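Local coordinates for protein aggregative adherence fimbrial subunit AggA (Escherichia coli O104:H4 str. C227-11, PDB 4PH8) that serves as the major subunit of the type I aggregative adherence fimbria, built by donor-strand complementation, and probably binds host fibronectin during adhesion, at residues Trp56-Ala61 / Ile129-Val134; Ser81-Ala86 / Ile97-Thr102. All coordinates share one frame; numbering follows the deposited sequence.

Contact 1. Residues Trp56-Ala61 / Ile129-Val134; sequences WGTGPA and ILHAAV
Trp56 carries its indole from the crowded rotamer, CG between the backbone N and the carbonyl carbon (chi1 69°), while His131 keeps CG anti to its own carbonyl carbon and beside its N. Those two choices lay the tryptophan flat across the neighbouring strand with the CB of His131 directly over it: CB sits 3.4 Å from the centroid of the five-membered ring, 21° off the normal, a CH-pi contact. The imidazole runs nearly parallel to the indole, planes at 9°, but is displaced sidelong, so that little of one ring lies over the other. Farther along, the six-membered ring of Trp56 presents its edge to Ala133, whose CB lies in the ring plane 3.7 Å from CZ3.

Beneath this packing, Trp56 and His131 form an antiparallel hydrogen-bonded pair. His131 N gives the straighter bond, 2.8 Å to Trp56 O and almost along the C=O axis; Trp56 N returns one of 2.9 Å to His131 O. Past Trp56 the backbone turns off, and a water takes over the bridging, accepting from Thr58 N and donating to Ile129 O, with 2.6 Å between the water oxygen and Ile129 O. Thr58 still touches the strand through CG2, which meets the edge of the His131 ring 3.8 Å from NE2 and also leans on Ile129 CB. Lys96 adds a cation-pi contact to the indole. A cross-strand pair in which an indole lies against the CB and the displaced ring of its hydrogen-bonded neighbour, next to a break in strand 52-68, joins that strand to 124-138 in the beta-sandwich of a fimbrial subunit.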
loop_
_atom_site.group_PDB
_atom_site.type_symbol
_atom_site.label_atom_id
_atom_site.label_comp_id
_atom_site.label_asym_id
_atom_site.label_seq_id
_atom_site.Cartn_x
_atom_site.Cartn_y
_atom_site.Cartn_z
ATOM N N TRP A 56 2.225 3.606 -1.171
ATOM C CA TRP A 56 3.586 3.381 -1.631
ATOM C C TRP A 56 4.388 2.586 -0.628
ATOM O O TRP A 56 4.052 2.540 0.547
ATOM C CB TRP A 56 4.310 4.700 -2.004
ATOM C CG TRP A 56 4.661 5.650 -0.874
ATOM C CD1 TRP A 56 5.888 5.799 -0.278
ATOM C CD2 TRP A 56 3.802 6.632 -0.256
ATOM N NE1 TRP A 56 5.837 6.785 0.677
ATOM C CE2 TRP A 56 4.578 7.320 0.707
ATOM C CE3 TRP A 56 2.466 6.986 -0.416
ATOM C CZ2 TRP A 56 4.053 8.329 1.511
ATOM C CZ3 TRP A 56 1.944 7.999 0.383
ATOM C CH2 TRP A 56 2.740 8.656 1.340
ATOM N N GLY A 57 5.458 1.975 -1.122
ATOM C CA GLY A 57 6.380 1.200 -0.314
ATOM C C GLY A 57 7.688 1.945 -0.103
ATOM O O GLY A 57 7.836 3.111 -0.489
ATOM N N THR A 58 8.637 1.250 0.508
ATOM C CA THR A 58 9.900 1.843 0.936
ATOM C C THR A 58 11.078 1.481 0.033
ATOM O O THR A 58 12.191 1.918 0.280
ATOM C CB THR A 58 10.233 1.381 2.367
ATOM O OG1 THR A 58 10.272 -0.049 2.406
ATOM C CG2 THR A 58 9.173 1.883 3.348
ATOM N N GLY A 59 10.824 0.699 -1.011
ATOM C CA GLY A 59 11.881 0.216 -1.878
ATOM C C GLY A 59 12.207 1.163 -3.008
ATOM O O GLY A 59 11.645 2.272 -3.097
ATOM N N PRO A 60 13.118 0.735 -3.901
ATOM C CA PRO A 60 13.407 1.563 -5.072
ATOM C C PRO A 60 12.140 1.763 -5.872
ATOM O O PRO A 60 11.321 0.847 -5.973
ATOM C CB PRO A 60 14.435 0.750 -5.859
ATOM C CG PRO A 60 14.318 -0.644 -5.361
ATOM C CD PRO A 60 13.771 -0.582 -3.961
ATOM N N ALA A 61 11.956 2.975 -6.381
ATOM C CA ALA A 61 10.772 3.324 -7.153
ATOM C C ALA A 61 9.484 3.071 -6.361
ATOM O O ALA A 61 8.461 2.842 -6.951
ATOM C CB ALA A 61 10.737 2.560 -8.468
ATOM N N ILE A 129 6.564 -2.463 5.207
ATOM C CA ILE A 129 6.020 -1.170 5.579
ATOM C C ILE A 129 5.313 -0.585 4.386
ATOM O O ILE A 129 5.890 -0.486 3.305
ATOM C CB ILE A 129 7.132 -0.190 5.981
ATOM C CG1 ILE A 129 7.915 -0.735 7.170
ATOM C CG2 ILE A 129 6.556 1.170 6.322
ATOM C CD1 ILE A 129 9.265 -0.069 7.322
ATOM N N LEU A 130 4.071 -0.170 4.592
ATOM C CA LEU A 130 3.355 0.550 3.565
ATOM C C LEU A 130 2.982 1.922 4.062
ATOM O O LEU A 130 2.652 2.113 5.236
ATOM C CB LEU A 130 2.115 -0.211 3.136
ATOM C CG LEU A 130 2.353 -1.547 2.445
ATOM C CD1 LEU A 130 1.016 -2.105 2.022
ATOM C CD2 LEU A 130 3.280 -1.431 1.247
ATOM N N HIS A 131 3.062 2.882 3.152
ATOM C CA HIS A 131 2.679 4.237 3.446
ATOM C C HIS A 131 1.421 4.524 2.674
ATOM O O HIS A 131 1.272 4.075 1.536
ATOM C CB HIS A 131 3.755 5.195 2.972
ATOM C CG HIS A 131 5.010 5.142 3.776
ATOM N ND1 HIS A 131 5.236 5.985 4.840
ATOM C CD2 HIS A 131 6.119 4.377 3.656
ATOM C CE1 HIS A 131 6.433 5.742 5.341
ATOM N NE2 HIS A 131 6.981 4.761 4.647
ATOM N N ALA A 132 0.539 5.312 3.268
ATOM C CA ALA A 132 -0.668 5.748 2.582
ATOM C C ALA A 132 -0.903 7.219 2.866
ATOM O O ALA A 132 -0.492 7.746 3.905
ATOM C CB ALA A 132 -1.870 4.938 3.023
ATOM N N ALA A 133 -1.560 7.890 1.940
ATOM C CA ALA A 133 -1.889 9.291 2.154
ATOM C C ALA A 133 -3.166 9.673 1.453
ATOM O O ALA A 133 -3.679 8.931 0.608
ATOM C CB ALA A 133 -0.741 10.199 1.698
ATOM N N VAL A 134 -3.667 10.851 1.824
ATOM C CA VAL A 134 -4.793 11.474 1.172
ATOM C C VAL A 134 -4.456 12.937 0.937
ATOM O O VAL A 134 -3.983 13.617 1.862
ATOM C CB VAL A 134 -6.115 11.343 1.974
ATOM C CG1 VAL A 134 -6.034 11.987 3.359
ATOM C CG2 VAL A 134 -7.285 11.927 1.196
HETATM O O HOH W 1 7.843 -1.323 1.725
#

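Contact 2. Residues Ser81-Ala86 / Ile97-Thr102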
loop_
_atom_site.group_PDB
_atom_site.type_symbol
_atom_site.label_atom_id
_atom_site.label_comp_id
_atom_site.label_asym_id
_atom_site.label_seq_id
_atom_site.Cartn_x
_atom_site.Cartn_y
_atom_site.Cartn_z
ATOM N N SER A 81 0.369 -4.730 -7.941
ATOM C CA SER A 81 -0.780 -4.660 -8.824
ATOM C C SER A 81 -1.843 -3.816 -8.154
ATOM O O SER A 81 -1.983 -3.846 -6.933
ATOM C CB SER A 81 -1.308 -6.061 -9.080
ATOM O OG SER A 81 -0.315 -6.794 -9.757
ATOM N N ILE A 82 -2.587 -3.079 -8.960
ATOM C CA ILE A 82 -3.532 -2.089 -8.471
ATOM C C ILE A 82 -4.869 -2.241 -9.174
ATOM O O ILE A 82 -4.965 -2.816 -10.277
ATOM C CB ILE A 82 -2.968 -0.656 -8.610
ATOM C CG1 ILE A 82 -2.830 -0.235 -10.082
ATOM C CG2 ILE A 82 -1.655 -0.557 -7.854
ATOM C CD1 ILE A 82 -2.300 1.186 -10.266
ATOM N N ASP A 83 -5.918 -1.743 -8.529
ATOM C CA ASP A 83 -7.245 -1.844 -9.129
ATOM C C ASP A 83 -7.354 -1.017 -10.425
ATOM O O ASP A 83 -6.524 -0.148 -10.729
ATOM C CB ASP A 83 -8.351 -1.516 -8.115
ATOM C CG ASP A 83 -8.464 -0.041 -7.775
ATOM O OD1 ASP A 83 -8.767 0.744 -8.692
ATOM O OD2 ASP A 83 -8.327 0.333 -6.577
ATOM N N GLY A 84 -8.384 -1.311 -11.194
ATOM C CA GLY A 84 -8.530 -0.714 -12.497
ATOM C C GLY A 84 -8.743 0.777 -12.526
ATOM O O GLY A 84 -8.573 1.400 -13.589
ATOM N N GLY A 85 -9.129 1.360 -11.390
ATOM C CA GLY A 85 -9.332 2.798 -11.315
ATOM C C GLY A 85 -8.158 3.606 -10.799
ATOM O O GLY A 85 -8.226 4.828 -10.728
ATOM N N ALA A 86 -7.093 2.916 -10.419
ATOM C CA ALA A 86 -5.899 3.548 -9.849
ATOM C C ALA A 86 -4.867 3.733 -10.949
ATOM O O ALA A 86 -5.041 3.249 -12.067
ATOM C CB ALA A 86 -5.334 2.678 -8.739
ATOM N N ILE A 97 1.411 4.713 -6.077
ATOM C CA ILE A 97 0.061 4.564 -6.606
ATOM C C ILE A 97 -0.822 5.690 -6.122
ATOM O O ILE A 97 -0.740 6.059 -4.958
ATOM C CB ILE A 97 -0.549 3.255 -6.069
ATOM C CG1 ILE A 97 0.404 2.085 -6.336
ATOM C CG2 ILE A 97 -1.938 3.026 -6.655
ATOM C CD1 ILE A 97 0.226 0.938 -5.353
ATOM N N TYR A 98 -1.689 6.200 -6.991
ATOM C CA TYR A 98 -2.714 7.130 -6.566
ATOM C C TYR A 98 -4.044 6.771 -7.180
ATOM O O TYR A 98 -4.127 6.001 -8.148
ATOM C CB TYR A 98 -2.348 8.576 -6.941
ATOM C CG TYR A 98 -2.215 8.805 -8.424
ATOM C CD1 TYR A 98 -1.004 8.591 -9.066
ATOM C CD2 TYR A 98 -3.297 9.225 -9.182
ATOM C CE1 TYR A 98 -0.873 8.782 -10.427
ATOM C CE2 TYR A 98 -3.182 9.407 -10.550
ATOM C CZ TYR A 98 -1.968 9.195 -11.161
ATOM O OH TYR A 98 -1.852 9.387 -12.519
ATOM N N LYS A 99 -5.088 7.339 -6.605
ATOM C CA LYS A 99 -6.431 7.197 -7.146
ATOM C C LYS A 99 -7.303 8.338 -6.688
ATOM O O LYS A 99 -7.377 8.602 -5.499
ATOM C CB LYS A 99 -7.043 5.895 -6.694
ATOM C CG LYS A 99 -8.415 5.619 -7.289
ATOM C CD LYS A 99 -8.864 4.207 -6.910
ATOM C CE LYS A 99 -10.233 3.865 -7.470
ATOM N NZ LYS A 99 -10.590 2.433 -7.269
ATOM N N LYS A 100 -7.964 8.992 -7.641
ATOM C CA LYS A 100 -8.987 9.971 -7.343
ATOM C C LYS A 100 -10.265 9.189 -7.041
ATOM O O LYS A 100 -10.835 8.543 -7.911
ATOM C CB LYS A 100 -9.160 10.932 -8.535
ATOM C CG LYS A 100 -10.434 11.761 -8.544
ATOM C CD LYS A 100 -10.513 12.734 -7.381
ATOM C CE LYS A 100 -11.253 14.006 -7.784
ATOM N NZ LYS A 100 -10.334 15.078 -8.253
ATOM N N LEU A 101 -10.693 9.236 -5.793
ATOM C CA LEU A 101 -11.865 8.490 -5.360
ATOM C C LEU A 101 -13.146 9.180 -5.810
ATOM O O LEU A 101 -13.167 10.394 -6.010
ATOM C CB LEU A 101 -11.846 8.351 -3.843
ATOM C CG LEU A 101 -10.622 7.615 -3.275
ATOM C CD1 LEU A 101 -10.756 7.559 -1.762
ATOM C CD2 LEU A 101 -10.476 6.213 -3.858
ATOM N N THR A 102 -14.202 8.396 -5.969
ATOM C CA THR A 102 -15.536 8.903 -6.265
ATOM C C THR A 102 -16.564 8.156 -5.420
ATOM O O THR A 102 -16.255 7.123 -4.807
ATOM C CB THR A 102 -15.896 8.726 -7.752
ATOM O OG1 THR A 102 -15.933 7.328 -8.076
ATOM C CG2 THR A 102 -14.886 9.453 -8.643
#
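Lys99 and Asp83 meet at about a right angle, the lysine as a straight rod and the carboxylate set across its tip. CG of Lys99 is anti to the backbone N (chi1 -176°) and every later torsion is also extended, so the chain rises past the turn, with CG 3.5 Å from Gly85 O, and delivers NZ to Asp83 OD1 at 2.9 Å. The ammonium comes from above the carboxylate plane, 36° out of it, in a salt bridge. The anti lone pair of the same oxygen, pointing away from OD2, is used by Gly85 N, 2.8 Å from OD1. This second bond makes an Asx turn, built on the type I beta turn from Asp83 to Ala86 that leads the chain off the end of strand 75-82; Ala86 N closes it on Asp83 O. OD1 is thus gripped by two donors, and with OD2 accepting from Asn109 N the carboxylate is fixed in rotation, its charge probably favoured by the ammonium beside it. NZ has further partners in Phe107 O and Asn105 OD1, so the ammonium also ties in the loop that leads into strand 108-114.

On the apolar side, Ile82 and Ile97 reach toward each other tip to tip. CG2 of Ile82 and CD1 of Ile97 close to 3.5 Å, tighter than usual for two methyls, and Ala86 CB rests 4.0 Å from the other branch, CG2 of Ile97. Phe88 touches both isoleucines, and Leu108 lies against Ile97 and Ala86. Between the apolar and charged groups, the backbone of Ala86 runs close by Tyr98, its CA 3.5 Å from Tyr98 O.

In the fold
From the N terminus, the chain first enters contact 1 at 56-61, where strand 52-68 is broken, then completes that strand and returns antiparallel along 75-82. Contact 2 begins at its end with 81-86 and closes a short loop of ten residues when 97-102 comes back. Only after strand 108-114 does the chain reach 129-134 and close contact 1, so the small loop lies wholly within the large one. Strand 52-68 links the two: it pairs with 124-138 in contact 1 and with both 75-82 and 97-100, the strands of contact 2. The contact centres are 15 Å apart and their nearest atoms about 5 Å, without touching.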